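Side-chain contacts in C alpha-dehydrogenase (PDB 4YAC), which probably oxidises alcohol groups with NAD as cofactor, as a short-chain dehydrogenase/reductase of the lignin beta-aryl ether cleavage pathway: residues A[73-76]-A[77-81]; A[118-121]-A[122-126]. All coordinates share one frame; numbering follows the deposited sequence.

Contact 1: A[73-76]-A[77-81]; sequences AAVD and EAEQV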
ATOM      1  N   ALA A  73      13.966  15.083 -17.958  1.00 30.36           N
ATOM      2  CA  ALA A  73      15.208  15.673 -18.446  1.00 36.19           C
ATOM      3  C   ALA A  73      16.406  14.827 -18.028  1.00 31.55           C
ATOM      4  O   ALA A  73      17.353  14.657 -18.799  1.00 32.72           O
ATOM      5  CB  ALA A  73      15.357  17.097 -17.931  1.00 33.68           C
ATOM      6  N   ALA A  74      16.356  14.293 -16.810  1.00 29.26           N
ATOM      7  CA  ALA A  74      17.452  13.491 -16.277  1.00 27.69           C
ATOM      8  C   ALA A  74      17.583  12.171 -17.025  1.00 35.08           C
ATOM      9  O   ALA A  74      18.690  11.687 -17.254  1.00 34.12           O
ATOM     10  CB  ALA A  74      17.252  13.234 -14.793  1.00 27.79           C
ATOM     11  N   VAL A  75      16.454  11.586 -17.405  1.00 29.07           N
ATOM     12  CA  VAL A  75      16.484  10.348 -18.168  1.00 26.31           C
ATOM     13  C   VAL A  75      16.950  10.632 -19.598  1.00 35.74           C
ATOM     14  O   VAL A  75      17.685   9.836 -20.179  1.00 34.22           O
ATOM     15  CB  VAL A  75      15.113   9.648 -18.167  1.00 29.54           C
ATOM     16  CG1 VAL A  75      15.109   8.457 -19.102  1.00 28.75           C
ATOM     17  CG2 VAL A  75      14.769   9.191 -16.760  1.00 26.01           C
ATOM     18  N   ASP A  76      16.534  11.763 -20.166  1.00 28.84           N
ATOM     19  CA  ASP A  76      17.067  12.194 -21.461  1.00 32.34           C
ATOM     20  C   ASP A  76      18.586  12.250 -21.407  1.00 53.80           C
ATOM     21  O   ASP A  76      19.275  11.756 -22.303  1.00 53.04           O
ATOM     22  CB  ASP A  76      16.541  13.573 -21.847  1.00 30.65           C
ATOM     23  CG  ASP A  76      15.125  13.548 -22.369  1.00 37.90           C
ATOM     24  OD1 ASP A  76      14.473  12.479 -22.364  1.00 38.47           O
ATOM     25  OD2 ASP A  76      14.667  14.627 -22.785  1.00 43.95           O
ATOM     26  N   GLU A  77      19.091  12.876 -20.349  1.00 50.46           N
ATOM     27  CA  GLU A  77      20.523  13.023 -20.132  1.00 40.09           C
ATOM     28  C   GLU A  77      21.207  11.660 -20.076  1.00 32.54           C
ATOM     29  O   GLU A  77      22.268  11.460 -20.675  1.00 38.42           O
ATOM     30  CB  GLU A  77      20.782  13.811 -18.845  1.00 37.07           C
ATOM     31  CG  GLU A  77      22.244  14.150 -18.606  1.00 44.47           C
ATOM     32  CD  GLU A  77      22.453  14.995 -17.362  1.00 39.55           C
ATOM     33  OE1 GLU A  77      21.752  16.016 -17.204  1.00 50.03           O
ATOM     34  OE2 GLU A  77      23.320  14.635 -16.541  1.00 42.54           O
ATOM     35  N   ALA A  78      20.585  10.721 -19.370  1.00 31.87           N
ATOM     36  CA  ALA A  78      21.096   9.358 -19.298  1.00 29.80           C
ATOM     37  C   ALA A  78      21.232   8.753 -20.692  1.00 34.52           C
ATOM     38  O   ALA A  78      22.219   8.085 -20.995  1.00 36.08           O
ATOM     39  CB  ALA A  78      20.185   8.499 -18.437  1.00 33.99           C
ATOM     40  N   GLU A  79      20.243   8.999 -21.543  1.00 35.68           N
ATOM     41  CA  GLU A  79      20.240   8.443 -22.892  1.00 38.74           C
ATOM     42  C   GLU A  79      21.319   9.074 -23.769  1.00 40.67           C
ATOM     43  O   GLU A  79      21.908   8.403 -24.622  1.00 39.73           O
ATOM     44  CB  GLU A  79      18.864   8.627 -23.536  1.00 36.27           C
ATOM     45  CG  GLU A  79      17.761   7.859 -22.825  1.00 41.62           C
ATOM     46  CD  GLU A  79      16.377   8.150 -23.373  1.00 49.65           C
ATOM     47  OE1 GLU A  79      16.236   9.082 -24.194  1.00 63.83           O
ATOM     48  OE2 GLU A  79      15.429   7.440 -22.981  1.00 42.27           O
ATOM     49  N   GLN A  80      21.575  10.361 -23.564  1.00 46.69           N
ATOM     50  CA  GLN A  80      22.596  11.059 -24.337  1.00 47.45           C
ATOM     51  C   GLN A  80      23.990  10.626 -23.917  1.00 51.33           C
ATOM     52  O   GLN A  80      24.888  10.501 -24.748  1.00 66.91           O
ATOM     53  CB  GLN A  80      22.458  12.576 -24.177  1.00 46.35           C
ATOM     54  CG  GLN A  80      21.286  13.187 -24.930  1.00 71.79           C
ATOM     55  CD  GLN A  80      21.284  12.820 -26.403  1.00102.71           C
ATOM     56  OE1 GLN A  80      22.316  12.883 -27.072  1.00119.93           O
ATOM     57  NE2 GLN A  80      20.124  12.422 -26.911  1.00105.15           N
ATOM     58  N   VAL A  81      24.164  10.394 -22.623  1.00 32.95           N
ATOM     59  CA  VAL A  81      25.480  10.084 -22.079  1.00 39.33           C
ATOM     60  C   VAL A  81      25.851   8.615 -22.291  1.00 34.99           C
ATOM     61  O   VAL A  81      26.977   8.308 -22.697  1.00 36.08           O
ATOM     62  CB  VAL A  81      25.538  10.437 -20.579  1.00 44.28           C
ATOM     63  CG1 VAL A  81      26.819   9.916 -19.936  1.00 46.23           C
ATOM     64  CG2 VAL A  81      25.431  11.947 -20.399  1.00 46.49           C
TER

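Contact 2: A[118-121]-A[122-126]; sequences GVIN and GVMTV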
ATOM      1  N   GLY A 118       7.767   9.668  -6.082  1.00 24.45           N
ATOM      2  CA  GLY A 118       9.096   9.560  -6.671  1.00 24.34           C
ATOM      3  C   GLY A 118       9.261   8.268  -7.451  1.00 25.20           C
ATOM      4  O   GLY A 118       9.903   8.241  -8.513  1.00 21.68           O
ATOM      5  N   VAL A 119       8.679   7.194  -6.926  1.00 25.54           N
ATOM      6  CA  VAL A 119       8.721   5.891  -7.584  1.00 25.14           C
ATOM      7  C   VAL A 119       7.786   5.880  -8.791  1.00 26.47           C
ATOM      8  O   VAL A 119       8.161   5.408  -9.869  1.00 25.39           O
ATOM      9  CB  VAL A 119       8.336   4.758  -6.611  1.00 24.27           C
ATOM     10  CG1 VAL A 119       8.298   3.411  -7.329  1.00 25.73           C
ATOM     11  CG2 VAL A 119       9.310   4.706  -5.443  1.00 25.23           C
ATOM     12  N   ILE A 120       6.570   6.392  -8.608  1.00 20.81           N
ATOM     13  CA  ILE A 120       5.627   6.519  -9.717  1.00 21.40           C
ATOM     14  C   ILE A 120       6.257   7.324 -10.850  1.00 23.15           C
ATOM     15  O   ILE A 120       6.173   6.946 -12.023  1.00 23.08           O
ATOM     16  CB  ILE A 120       4.314   7.198  -9.282  1.00 23.28           C
ATOM     17  CG1 ILE A 120       3.542   6.295  -8.323  1.00 25.29           C
ATOM     18  CG2 ILE A 120       3.435   7.521 -10.497  1.00 24.72           C
ATOM     19  CD1 ILE A 120       2.413   7.002  -7.613  1.00 25.76           C
ATOM     20  N   ASN A 121       6.883   8.440 -10.494  1.00 22.79           N
ATOM     21  CA  ASN A 121       7.474   9.328 -11.487  1.00 23.53           C
ATOM     22  C   ASN A 121       8.557   8.630 -12.308  1.00 24.57           C
ATOM     23  O   ASN A 121       8.627   8.801 -13.522  1.00 23.63           O
ATOM     24  CB  ASN A 121       8.055  10.574 -10.818  1.00 22.67           C
ATOM     25  CG  ASN A 121       6.982  11.507 -10.276  1.00 23.84           C
ATOM     26  OD1 ASN A 121       5.799  11.384 -10.609  1.00 28.53           O
ATOM     27  ND2 ASN A 121       7.399  12.459  -9.444  1.00 26.73           N
ATOM     28  N   GLY A 122       9.395   7.839 -11.649  1.00 22.25           N
ATOM     29  CA  GLY A 122      10.427   7.100 -12.356  1.00 23.04           C
ATOM     30  C   GLY A 122       9.830   6.045 -13.263  1.00 27.92           C
ATOM     31  O   GLY A 122      10.205   5.928 -14.433  1.00 25.97           O
ATOM     32  N   VAL A 123       8.893   5.274 -12.721  1.00 24.20           N
ATOM     33  CA  VAL A 123       8.239   4.212 -13.482  1.00 27.08           C
ATOM     34  C   VAL A 123       7.552   4.783 -14.725  1.00 26.50           C
ATOM     35  O   VAL A 123       7.688   4.242 -15.817  1.00 26.62           O
ATOM     36  CB  VAL A 123       7.224   3.440 -12.590  1.00 25.67           C
ATOM     37  CG1 VAL A 123       6.270   2.606 -13.428  1.00 28.23           C
ATOM     38  CG2 VAL A 123       7.968   2.557 -11.605  1.00 25.50           C
ATOM     39  N   MET A 124       6.838   5.890 -14.577  1.00 25.65           N
ATOM     40  CA  MET A 124       6.093   6.443 -15.703  1.00 24.51           C
ATOM     41  C   MET A 124       6.989   7.180 -16.691  1.00 24.31           C
ATOM     42  O   MET A 124       6.600   7.391 -17.833  1.00 27.60           O
ATOM     43  CB  MET A 124       4.995   7.382 -15.203  1.00 25.24           C
ATOM     44  CG  MET A 124       3.937   6.696 -14.346  1.00 30.73           C
ATOM     45  SD  MET A 124       3.282   5.171 -15.054  1.00 27.51           S
ATOM     46  CE  MET A 124       2.736   5.744 -16.658  1.00 31.90           C
ATOM     47  N   THR A 125       8.186   7.569 -16.259  1.00 26.39           N
ATOM     48  CA  THR A 125       9.116   8.251 -17.157  1.00 24.03           C
ATOM     49  C   THR A 125       9.878   7.234 -18.000  1.00 28.06           C
ATOM     50  O   THR A 125      10.082   7.441 -19.198  1.00 30.74           O
ATOM     51  CB  THR A 125      10.126   9.137 -16.387  1.00 27.37           C
ATOM     52  OG1 THR A 125       9.420  10.164 -15.680  1.00 28.41           O
ATOM     53  CG2 THR A 125      11.116   9.803 -17.340  1.00 29.20           C
ATOM     54  N   VAL A 126      10.277   6.130 -17.373  1.00 25.95           N
ATOM     55  CA  VAL A 126      11.177   5.164 -18.010  1.00 26.88           C
ATOM     56  C   VAL A 126      10.463   3.977 -18.660  1.00 29.68           C
ATOM     57  O   VAL A 126      10.826   3.561 -19.757  1.00 28.52           O
ATOM     58  CB  VAL A 126      12.198   4.627 -16.976  1.00 25.58           C
ATOM     59  CG1 VAL A 126      13.019   3.467 -17.540  1.00 31.90           C
ATOM     60  CG2 VAL A 126      13.114   5.750 -16.512  1.00 24.17           C
TER

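Contact 1: A[73-76]-A[77-81]
Val-75 turns CG1 anti to its backbone N (chi1 173°), and Glu-79, one turn on, sets CG beside its own N (chi1 -64°). This brings the two side chains near each other, on helix 68-81 of the Rossmann-type SDR fold. From CG the Glu-79 chain runs on extended. Its OE2 ends 4.0 Å from Val-75 CG1, the two side chains crossing at a slant. On the way, Glu-79 CG lies 3.3 Å from Val-75 O, the carbonyl that also accepts Glu-79 N. Asp-76 sends its carboxylate to the same side. Its OD1 comes within 4.2 Å of Glu-79 OE1. Two like charges this close would probably repel, but Arg-129 of helix 105-133 serves both: its NH1 forms salt bridges with Asp-76 OD1 and Glu-79 OE2. One guanidinium thus probably offsets the pair and ties the helix to its neighbour. Glu-77 leads away from this cluster, and its OE2 bonds His-59 of strand 57-62. Ala-74 and Ala-78 face inward, Ala-74 onto Val-61 and Ala-78 onto Phe-10 of strand 8-12. Their small methyls probably let the helix lie close on the parallel sheet. The backbone beneath is regular alpha-helix, with Ala-78 N bonded to Ala-74 O at 3.0 Å. Toward the C-terminal end, Gln-80 N bonds Asp-76 O at 3.0 Å.

Contact 2: A[118-121]-A[122-126]
Gly-122 N to Gly-118 O, Val-123 N to Val-119 O and Met-124 N to Ile-120 O are successive alpha-helical bonds in the long helix 105-133 of the SDR fold. The first is stretched to 3.2 Å. The second is the straightest at the hydrogen, with an N-H...O angle of 171°.

At the next residue the pattern changes. Thr-125 N makes only weak bonds, to Asn-121 O (131°) and to Gly-122 O. Thr-125 OG1 gives Asn-121 O a second bond of 2.7 Å. The hydroxyl can do this because OG1 stands anti to its own carbonyl carbon (chi1 -62°), folded back over the preceding turn.

On another face, Ile-120 and Met-124 lie side by side and point the same way. Ile-120 CG2 is 4.0 Å from Met-124 CG. The Met-124 chain then bends at chi2 and chi3. Both residues pack on Trp-108 of the second subunit. Val-119 CG1 and Val-123 CG2 approach more loosely, at 4.4 Å. These valines meet Asn-90 of strand 87-90 and also pack on helix 155-174.

The Asn-121 amide works outside the helix. Its ND2 bonds Leu-65 O and its OD1 accepts from Arg-68 NE. Leu-65 is itself an NADH-binding residue, so the amide probably helps position that part of the cofactor site. With both ends of the amide bonded, its flip is fixed. The buried Thr-125 hydroxyl, in turn, is satisfied by its own helix, and its bond probably helps make up for the weak backbone bond to Asn-121 O.

Both contacts are short helical stretches in neighbouring helices of the same Rossmann-type domain, with centres about 14 Å apart. Contact 2 is buried, between the sheet, helix 155-174 and the second subunit. Contact 1 is partly buried, with an alanine and valine face inward and acids outward. The chemistry follows. Residues 118-126 use apolar side chains, a hydroxyl and a neutral amide, whereas residues 73-81 carry charged groups. The two touch directly: Val-75 CG2 lies 3.7 Å from Thr-125 CG2 and 3.8 Å from Val-126 CG2. Contact 2 is also nearer the cofactor: Gly-118 is about 7 Å from bound NADH, against about 10 Å for the Ala-74 side chain.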